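Local coordinates for protein lectin CEL-IV, C-type (Cucumaria echinata, PDB 3ALU) that binds galactose-containing sugars such as raffinose in a calcium-dependent manner as a tetrameric C-type lectin carrying the EPN carbohydrate-recognition motif, at the interface of chains A and B. Coordinates in Å, arbitrary orientation; residue numbers count along the deposited sequence, not the author numbering. Chains: chain A/B, Lectin CEL-IV, C-type.

The interface of chains A and B. Residues chain A 155-157; chain B 9, 35-37, 149.
A:Thr155 and B:Gly37 pair backbone to backbone as an antiparallel beta bridge, which joins the end of strand 152-155 of chain A to the start of strand 37-40 of chain B. Two hydrogen bonds tie them: A:Thr155 N donates to B:Gly37 O at 2.8 Å, and B:Gly37 N returns a bond of the same length to A:Thr155 O. The A:Thr155 hydroxyl, OG1, sits between its own backbone N and carbonyl carbon (chi1 54°), which turns it toward the glycine backbone, 3.2 Å from B:Gly37 CA.

Beyond the bridge the C-terminal tail of chain A runs over an apolar patch of chain B. A:Leu156 meets B:Phe36 nearly at right angles, its CA and methyl CD2 both touching ring atom CD1, each at 3.9 Å. With CG beside the backbone N and anti to the carbonyl carbon (chi1 -55°), the A:Leu156 side chain carries CD2 inward to chain B. CD2 also reaches the methyl CD2 of B:Leu149 at 4.0 Å, so this branch of A:Leu156 bridges the two chain B side chains. A:Glu157, the last residue, is poorly ordered, and its carboxylate near the B:Gln35 carbonyl is a doubtful contact.

B:Trp9 lies mostly behind B:Phe36 and reaches chain A marginally, its NE1 4.2 Å from A:Leu156 CD2. Its CZ2 lies over the centre of the phenyl face, while B:Phe36 CE1 lies at the indole edge, in the indole plane. With B:Leu149 they form a small hydrophobic cluster that probably holds the phenyl group in place under the A:Leu156 tail. The two-fold interface repeats this contact with the chains exchanged, so each C-terminal tail packs on the other subunit; it is one of the contacts within the four-chain assembly. At the indole rim, B:Leu149 CG stands 3.6 Å above the ring plane of B:Trp9.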
ATOM      1  N   THR A 155      12.092  -8.759  -6.275  1.00 27.06           N
ATOM      2  CA  THR A 155      12.516 -10.112  -6.600  1.00 28.75           C
ATOM      3  C   THR A 155      13.219 -10.664  -5.369  1.00 31.36           C
ATOM      4  O   THR A 155      14.260 -10.152  -4.963  1.00 30.58           O
ATOM      5  CB  THR A 155      13.446 -10.133  -7.819  1.00 29.14           C
ATOM      6  OG1 THR A 155      14.529  -9.230  -7.593  1.00 27.45           O
ATOM      7  CG2 THR A 155      12.691  -9.674  -9.049  1.00 27.66           C
ATOM      8  N   LEU A 156      12.620 -11.674  -4.749  1.00 33.67           N
ATOM      9  CA  LEU A 156      13.055 -12.095  -3.409  1.00 36.83           C
ATOM     10  C   LEU A 156      13.851 -13.399  -3.452  1.00 38.88           C
ATOM     11  O   LEU A 156      13.956 -14.126  -2.451  1.00 40.37           O
ATOM     12  CB  LEU A 156      11.849 -12.167  -2.453  1.00 36.61           C
ATOM     13  CG  LEU A 156      11.052 -10.856  -2.382  1.00 37.38           C
ATOM     14  CD1 LEU A 156       9.748 -11.066  -1.644  1.00 38.95           C
ATOM     15  CD2 LEU A 156      11.865  -9.751  -1.736  1.00 37.65           C
ATOM     16  N   GLU A 157      14.459 -13.642  -4.608  1.00 41.35           N
ATOM     17  CA  GLU A 157      15.158 -14.900  -4.903  1.00 43.41           C
ATOM     18  C   GLU A 157      16.519 -15.016  -4.192  1.00 43.83           C
ATOM     19  O   GLU A 157      16.718 -14.469  -3.094  1.00 44.67           O
ATOM     20  CB  GLU A 157      15.295 -15.081  -6.425  1.00 43.67           C
ATOM     21  CG  GLU A 157      15.531 -13.787  -7.211  1.00 45.74           C
ATOM     22  CD  GLU A 157      17.016 -13.472  -7.436  1.00 50.11           C
ATOM     23  OE1 GLU A 157      17.315 -12.738  -8.412  1.00 50.97           O
ATOM     24  OE2 GLU A 157      17.880 -13.938  -6.645  1.00 50.58           O
TER
ATOM     25  N   TRP B   9       9.190  -8.697   5.518  1.00 14.77           N
ATOM     26  CA  TRP B   9       9.827  -7.350   5.572  1.00 14.74           C
ATOM     27  C   TRP B   9       8.936  -6.385   6.319  1.00 14.42           C
ATOM     28  O   TRP B   9       7.729  -6.627   6.499  1.00 15.18           O
ATOM     29  CB  TRP B   9      10.141  -6.825   4.147  1.00 13.23           C
ATOM     30  CG  TRP B   9      11.157  -7.696   3.482  1.00 13.65           C
ATOM     31  CD1 TRP B   9      10.960  -8.957   2.994  1.00 15.20           C
ATOM     32  CD2 TRP B   9      12.535  -7.391   3.249  1.00 12.88           C
ATOM     33  NE1 TRP B   9      12.136  -9.470   2.485  1.00 14.97           N
ATOM     34  CE2 TRP B   9      13.113  -8.521   2.610  1.00 14.08           C
ATOM     35  CE3 TRP B   9      13.335  -6.281   3.505  1.00 13.62           C
ATOM     36  CZ2 TRP B   9      14.461  -8.583   2.262  1.00 15.21           C
ATOM     37  CZ3 TRP B   9      14.677  -6.340   3.167  1.00 13.29           C
ATOM     38  CH2 TRP B   9      15.223  -7.474   2.526  1.00 13.64           C
ATOM     39  N   GLN B  35      20.982  -9.987  -2.861  1.00 15.94           N
ATOM     40  CA  GLN B  35      20.169 -11.098  -3.411  1.00 18.14           C
ATOM     41  C   GLN B  35      18.717 -10.699  -3.619  1.00 18.35           C
ATOM     42  O   GLN B  35      18.007 -11.333  -4.408  1.00 19.11           O
ATOM     43  CB  GLN B  35      20.285 -12.376  -2.555  1.00 18.56           C
ATOM     44  CG  GLN B  35      21.754 -12.866  -2.365  1.00 21.61           C
ATOM     45  CD  GLN B  35      22.568 -12.958  -3.691  1.00 26.33           C
ATOM     46  OE1 GLN B  35      22.174 -13.655  -4.634  1.00 28.49           O
ATOM     47  NE2 GLN B  35      23.693 -12.239  -3.758  1.00 25.35           N
ATOM     48  N   PHE B  36      18.275  -9.641  -2.935  1.00 17.52           N
ATOM     49  CA  PHE B  36      16.940  -9.118  -3.136  1.00 18.01           C
ATOM     50  C   PHE B  36      17.053  -8.017  -4.184  1.00 18.89           C
ATOM     51  O   PHE B  36      18.111  -7.370  -4.316  1.00 19.95           O
ATOM     52  CB  PHE B  36      16.379  -8.610  -1.810  1.00 17.13           C
ATOM     53  CG  PHE B  36      16.408  -9.654  -0.742  1.00 16.91           C
ATOM     54  CD1 PHE B  36      15.477 -10.694  -0.755  1.00 20.75           C
ATOM     55  CD2 PHE B  36      17.391  -9.659   0.216  1.00 17.18           C
ATOM     56  CE1 PHE B  36      15.512 -11.693   0.204  1.00 21.65           C
ATOM     57  CE2 PHE B  36      17.437 -10.687   1.181  1.00 21.67           C
ATOM     58  CZ  PHE B  36      16.495 -11.688   1.160  1.00 22.74           C
ATOM     59  N   GLY B  37      16.034  -7.925  -5.018  1.00 18.53           N
ATOM     60  CA  GLY B  37      16.030  -6.914  -6.060  1.00 18.43           C
ATOM     61  C   GLY B  37      14.689  -6.290  -6.405  1.00 18.54           C
ATOM     62  O   GLY B  37      13.651  -6.508  -5.722  1.00 18.88           O
ATOM     63  N   LEU B 149      15.229  -3.246   0.975  1.00 12.90           N
ATOM     64  CA  LEU B 149      14.882  -3.483  -0.420  1.00 13.98           C
ATOM     65  C   LEU B 149      15.190  -2.207  -1.228  1.00 15.25           C
ATOM     66  O   LEU B 149      15.329  -1.128  -0.659  1.00 15.13           O
ATOM     67  CB  LEU B 149      13.402  -3.889  -0.553  1.00 14.28           C
ATOM     68  CG  LEU B 149      13.045  -5.258   0.031  1.00 13.84           C
ATOM     69  CD1 LEU B 149      11.544  -5.507  -0.068  1.00 14.26           C
ATOM     70  CD2 LEU B 149      13.821  -6.367  -0.686  1.00 16.24           C
TER